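Local atomic coordinates of Cyclo(L-leucyl-L-phenylalanyl) synthase (Streptomyces noursei, PDB entry 3OQV), a protein that catalyses the ATP-independent joining of phenylalanine and leucine, taken from their aminoacyl-tRNAs, into a cyclodipeptide, an intermediate on the route to the antibacterial albonoursin. Residues K46-L51 with R101-S106; A187-V192 with P196-C201. All blocks are in the same frame, centred on the assembly; numbering follows the deposited sequence.

Interaction 1. Residues K46-L51 with R101-S106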
loop_
_atom_site.group_PDB
_atom_site.type_symbol
_atom_site.label_atom_id
_atom_site.label_comp_id
_atom_site.label_asym_id
_atom_site.label_seq_id
_atom_site.Cartn_x
_atom_site.Cartn_y
_atom_site.Cartn_z
ATOM N N LYS A 46 -3.150 17.091 5.444
ATOM C CA LYS A 46 -3.160 17.171 6.898
ATOM C C LYS A 46 -2.784 15.843 7.539
ATOM O O LYS A 46 -1.929 15.792 8.422
ATOM C CB LYS A 46 -4.527 17.622 7.410
ATOM C CG LYS A 46 -4.521 18.047 8.866
ATOM C CD LYS A 46 -3.274 18.859 9.196
ATOM C CE LYS A 46 -3.423 19.599 10.523
ATOM N NZ LYS A 46 -4.464 20.668 10.456
ATOM N N ASN A 47 -3.431 14.768 7.103
ATOM C CA ASN A 47 -3.192 13.458 7.697
ATOM C C ASN A 47 -1.829 12.879 7.331
ATOM O O ASN A 47 -1.209 12.177 8.136
ATOM C CB ASN A 47 -4.306 12.477 7.326
ATOM C CG ASN A 47 -5.569 12.695 8.147
ATOM O OD1 ASN A 47 -5.535 13.324 9.205
ATOM N ND2 ASN A 47 -6.682 12.164 7.669
ATOM N N THR A 48 -1.377 13.163 6.114
ATOM C CA THR A 48 -0.054 12.742 5.674
ATOM C C THR A 48 1.031 13.379 6.535
ATOM O O THR A 48 1.902 12.681 7.070
ATOM C CB THR A 48 0.185 13.073 4.186
ATOM O OG1 THR A 48 -0.863 12.493 3.402
ATOM C CG2 THR A 48 1.523 12.505 3.723
ATOM N N VAL A 49 0.914 14.686 6.750
ATOM C CA VAL A 49 1.905 15.413 7.532
ATOM C C VAL A 49 2.033 14.858 8.948
ATOM O O VAL A 49 3.143 14.599 9.419
ATOM C CB VAL A 49 1.596 16.922 7.575
ATOM C CG1 VAL A 49 2.480 17.623 8.588
ATOM C CG2 VAL A 49 1.797 17.536 6.187
ATOM N N MET A 50 0.900 14.643 9.613
ATOM C CA MET A 50 0.921 14.119 10.978
ATOM C C MET A 50 1.552 12.728 11.032
ATOM O O MET A 50 2.300 12.411 11.957
ATOM C CB MET A 50 -0.488 14.087 11.573
ATOM C CG MET A 50 -0.974 15.436 12.100
ATOM S SD MET A 50 -1.687 15.307 13.756
ATOM C CE MET A 50 -2.838 13.942 13.525
ATOM N N LEU A 51 1.239 11.899 10.042
ATOM C CA LEU A 51 1.774 10.548 9.984
ATOM C C LEU A 51 3.284 10.540 9.728
ATOM O O LEU A 51 4.030 9.794 10.370
ATOM C CB LEU A 51 1.039 9.725 8.923
ATOM C CG LEU A 51 1.540 8.293 8.724
ATOM C CD1 LEU A 51 1.617 7.536 10.057
ATOM C CD2 LEU A 51 0.660 7.561 7.711
ATOM N N ARG A 101 4.272 15.799 -2.377
ATOM C CA ARG A 101 5.309 16.823 -2.366
ATOM C C ARG A 101 4.976 17.963 -1.407
ATOM O O ARG A 101 5.825 18.380 -0.621
ATOM C CB ARG A 101 5.613 17.329 -3.790
ATOM C CG ARG A 101 6.747 16.534 -4.457
ATOM C CD ARG A 101 6.737 16.585 -5.985
ATOM N NE ARG A 101 7.297 17.834 -6.470
ATOM C CZ ARG A 101 8.029 17.981 -7.576
ATOM N NH1 ARG A 101 8.372 16.947 -8.339
ATOM N NH2 ARG A 101 8.433 19.192 -7.904
ATOM N N ARG A 102 3.713 18.382 -1.378
ATOM C CA ARG A 102 3.301 19.408 -0.421
ATOM C C ARG A 102 3.452 18.935 1.023
ATOM O O ARG A 102 3.826 19.712 1.912
ATOM C CB ARG A 102 1.861 19.858 -0.679
ATOM C CG ARG A 102 1.674 20.622 -1.979
ATOM C CD ARG A 102 0.378 21.437 -1.968
ATOM N NE ARG A 102 -0.827 20.606 -2.047
ATOM C CZ ARG A 102 -1.361 20.150 -3.179
ATOM N NH1 ARG A 102 -0.793 20.422 -4.348
ATOM N NH2 ARG A 102 -2.477 19.433 -3.148
ATOM N N SER A 103 3.156 17.664 1.264
ATOM C CA SER A 103 3.240 17.126 2.616
ATOM C C SER A 103 4.686 17.096 3.101
ATOM O O SER A 103 4.969 17.482 4.236
ATOM C CB SER A 103 2.601 15.736 2.690
ATOM O OG SER A 103 1.199 15.845 2.515
ATOM N N LEU A 104 5.602 16.719 2.213
ATOM C CA LEU A 104 7.023 16.640 2.556
ATOM C C LEU A 104 7.613 18.029 2.796
ATOM O O LEU A 104 8.504 18.202 3.629
ATOM C CB LEU A 104 7.806 15.936 1.446
ATOM C CG LEU A 104 7.515 14.451 1.212
ATOM C CD1 LEU A 104 8.101 13.995 -0.105
ATOM C CD2 LEU A 104 8.045 13.599 2.357
ATOM N N GLU A 105 7.130 19.010 2.038
ATOM C CA GLU A 105 7.481 20.404 2.274
ATOM C C GLU A 105 7.044 20.855 3.662
ATOM O O GLU A 105 7.765 21.593 4.335
ATOM C CB GLU A 105 6.861 21.308 1.205
ATOM C CG GLU A 105 7.787 21.599 0.032
ATOM C CD GLU A 105 7.257 22.689 -0.885
ATOM O OE1 GLU A 105 7.910 22.979 -1.912
ATOM O OE2 GLU A 105 6.185 23.254 -0.581
ATOM N N SER A 106 5.870 20.404 4.097
ATOM C CA SER A 106 5.303 20.870 5.360
ATOM C C SER A 106 6.059 20.294 6.551
ATOM O O SER A 106 5.953 20.807 7.666
ATOM C CB SER A 106 3.827 20.496 5.463
ATOM O OG SER A 106 3.053 21.231 4.540
HETATM O O HOH W 1 -0.156 13.719 1.182
#

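Interaction 2. Residues A187-V192 with P196-C201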
loop_
_atom_site.group_PDB
_atom_site.type_symbol
_atom_site.label_atom_id
_atom_site.label_comp_id
_atom_site.label_asym_id
_atom_site.label_seq_id
_atom_site.Cartn_x
_atom_site.Cartn_y
_atom_site.Cartn_z
ATOM N N ALA A 187 3.893 -8.829 3.114
ATOM C CA ALA A 187 4.379 -10.110 3.603
ATOM C C ALA A 187 5.816 -10.034 4.101
ATOM O O ALA A 187 6.209 -10.781 5.000
ATOM C CB ALA A 187 4.234 -11.185 2.528
ATOM N N ASP A 188 6.620 -9.162 3.500
ATOM C CA ASP A 188 8.060 -9.260 3.694
ATOM C C ASP A 188 8.753 -7.930 3.436
ATOM O O ASP A 188 9.722 -7.876 2.694
ATOM C CB ASP A 188 8.657 -10.362 2.803
ATOM C CG ASP A 188 10.047 -10.819 3.278
ATOM O OD1 ASP A 188 10.610 -10.202 4.211
ATOM O OD2 ASP A 188 10.601 -11.757 2.680
ATOM N N SER A 189 8.318 -6.881 4.131
ATOM C CA SER A 189 9.036 -5.604 4.120
ATOM C C SER A 189 10.498 -5.681 4.571
ATOM O O SER A 189 11.342 -4.955 4.039
ATOM C CB SER A 189 8.288 -4.550 4.943
ATOM O OG SER A 189 7.340 -3.865 4.127
ATOM N N PRO A 190 10.810 -6.558 5.549
ATOM C CA PRO A 190 12.227 -6.669 5.875
ATOM C C PRO A 190 13.060 -6.991 4.646
ATOM O O PRO A 190 14.105 -6.373 4.437
ATOM C CB PRO A 190 12.284 -7.822 6.892
ATOM C CG PRO A 190 10.924 -7.809 7.544
ATOM C CD PRO A 190 9.957 -7.346 6.458
ATOM N N GLY A 191 12.591 -7.928 3.828
ATOM C CA GLY A 191 13.341 -8.334 2.646
ATOM C C GLY A 191 13.271 -7.320 1.516
ATOM O O GLY A 191 14.244 -7.115 0.793
ATOM N N VAL A 192 12.114 -6.692 1.350
ATOM C CA VAL A 192 11.947 -5.661 0.323
ATOM C C VAL A 192 12.845 -4.432 0.559
ATOM O O VAL A 192 13.386 -3.846 -0.399
ATOM C CB VAL A 192 10.466 -5.230 0.204
ATOM C CG1 VAL A 192 10.325 -4.020 -0.718
ATOM C CG2 VAL A 192 9.615 -6.395 -0.356
ATOM N N PRO A 196 16.039 -5.138 9.368
ATOM C CA PRO A 196 15.823 -6.316 10.204
ATOM C C PRO A 196 14.355 -6.436 10.612
ATOM O O PRO A 196 13.854 -7.539 10.795
ATOM C CB PRO A 196 16.693 -6.047 11.439
ATOM C CG PRO A 196 17.630 -4.931 11.043
ATOM C CD PRO A 196 16.886 -4.128 10.025
ATOM N N SER A 197 13.677 -5.302 10.763
ATOM C CA SER A 197 12.252 -5.310 11.075
ATOM C C SER A 197 11.574 -4.136 10.389
ATOM O O SER A 197 12.212 -3.124 10.106
ATOM C CB SER A 197 12.007 -5.237 12.583
ATOM O OG SER A 197 12.334 -3.954 13.096
ATOM N N SER A 198 10.282 -4.279 10.120
ATOM C CA SER A 198 9.535 -3.211 9.458
ATOM C C SER A 198 8.115 -3.146 9.998
ATOM O O SER A 198 7.466 -4.175 10.208
ATOM C CB SER A 198 9.515 -3.409 7.943
ATOM O OG SER A 198 8.854 -2.318 7.303
ATOM N N VAL A 199 7.663 -1.934 10.278
ATOM C CA VAL A 199 6.299 -1.718 10.720
ATOM C C VAL A 199 5.488 -1.132 9.574
ATOM O O VAL A 199 5.771 -0.042 9.098
ATOM C CB VAL A 199 6.258 -0.769 11.928
ATOM C CG1 VAL A 199 4.837 -0.257 12.168
ATOM C CG2 VAL A 199 6.803 -1.486 13.175
ATOM N N LEU A 200 4.518 -1.899 9.096
ATOM C CA LEU A 200 3.545 -1.399 8.149
ATOM C C LEU A 200 2.463 -0.575 8.866
ATOM O O LEU A 200 1.697 -1.109 9.691
ATOM C CB LEU A 200 2.924 -2.595 7.400
ATOM C CG LEU A 200 2.035 -2.286 6.199
ATOM C CD1 LEU A 200 1.912 -3.526 5.326
ATOM C CD2 LEU A 200 0.654 -1.825 6.661
ATOM N N CYS A 201 2.405 0.729 8.575
ATOM C CA CYS A 201 1.393 1.588 9.187
ATOM C C CYS A 201 0.120 1.552 8.362
ATOM O O CYS A 201 0.158 1.767 7.151
ATOM C CB CYS A 201 1.896 3.028 9.280
ATOM S SG CYS A 201 3.507 3.177 10.064
#

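Interaction 1. Residues K46-L51 with R101-S106
Thr-48 and Val-49 of helix 45-58 face Ser-103 and Ser-106 of helix 82-107, a helix-helix contact within the Rossmann-type fold that cyclodipeptide synthases have in common with the aminoacyl-tRNA synthetases of the first class. The axes of the two short segments approach to 8.9 Å, with a signed crossing angle of -46°, and the small side chains of threonine, valine and serine fill the gap. Gln-45, just before the segment, adds a polar link, its OE1 accepting from NE of Arg-102. Thr-48 is the first residue of the segment to touch the partner helix. Its methyl CG2 stands anti to the backbone N and lies alongside the Ser-103 side chain, 3.6 Å from CB of Ser-103, while CB of Thr-48 comes to 3.4 Å from OG of Ser-103. The two hydroxyls stay too far apart to bond directly. A water joins them instead, giving a hydrogen bond of 2.6 Å to Thr-48 OG1 and meeting Ser-103 OG at 2.9 Å. Each hydroxyl also bonds back to its own helix or the residue leading into it, Thr-48 to the carbonyl of Ser-44 and Ser-103 to that of Arg-99, and these polar groups, on two buried residues, are thus satisfied without a direct bond across the interface. The next residue changes the chemistry: Val-49 meets helix 82-107 with a single methyl. Its CG1 is anti to the backbone N (chi1 170°), which leaves CG2 to reach across, over the carbonyl oxygen of Ser-103 and against the CB of Ser-106. At the more exposed end of the contact, Ser-106 folds its hydroxyl back on its own helix, where OG and N of Ser-106 grip the oxygen of Arg-102 from opposite faces of the carbonyl plane, the OG bond measuring 3.1 Å.

Interaction 2. Residues A187-V192 with P196-C201
Ser-189 and Ser-198 are pressed together CB against CB, where the chain leaves helix 169-193 and turns back into strand 198-202 beside it. The two carbons are 3.4 Å apart, tighter than ordinary van der Waals contact, and OG of Ser-198 lies 3.3 Å from CB of Ser-189. Although both CB atoms point across the interface, the hydroxyls do not bond to each other: their OG atoms remain 3.8 Å apart. Ser-198 holds its OG anti to the backbone N (chi1 -176°), and that hydroxyl is hydrogen-bonded to ND1 of His-31, whereas the hydroxyl of Ser-189 bonds back to the carbonyl of Leu-185. Ser-189 thus presents its CB to both CB and OG of Ser-198, while each hydroxyl has its hydrogen-bond partner elsewhere. Pro-190 extends the contact beside them. Its ring lies with CD 4.2 Å from CB of Ser-198, and on the same ring Pro-190 CB lies a loose 4.2 Å from O of Pro-196. A proline has no N-H to give to the preceding turn, and the helix is kinked here. The turn is drawn together by an Asx motif, in which N of Gly-191 donates to OD1 of Asp-188 at 3.0 Å, approaching from above the carboxylate plane. The other carboxylate oxygen of Asp-188 forms a salt bridge with Arg-134, tying the kinked turn to helix 126-141. Leu-200, essential for the specificity of the synthase, belongs to the same strand as Ser-198 and packs on Gln-225 and Tyr-227. Within the Rossmann-type fold the contact closes a helix-to-strand connection: strand 198-202 lies between strands 29-37 and 225-229 in the parallel sheet, while helix 169-193 also packs against helix 126-141.

Overall arrangement
In both contacts small side chains sit where backbone elements come close, yet they do so in different places. Interaction 1 joins two helices, far from each other in sequence, its centre about 17 Å from the centre of the chain; interaction 2 joins a helix end to the strand that follows it, its centre about 12 Å from the centre of the chain. Each combines buried residues with an exposed one, and neither has a direct hydrogen bond across it. A water bridges the hydroxyls in interaction 1, whereas in interaction 2 carbon packing is tight and the hydroxyls look elsewhere. Their centres are 22 Å apart; interaction 2 lies nearer the bound dithiane diol and contains the specificity residue Leu-200.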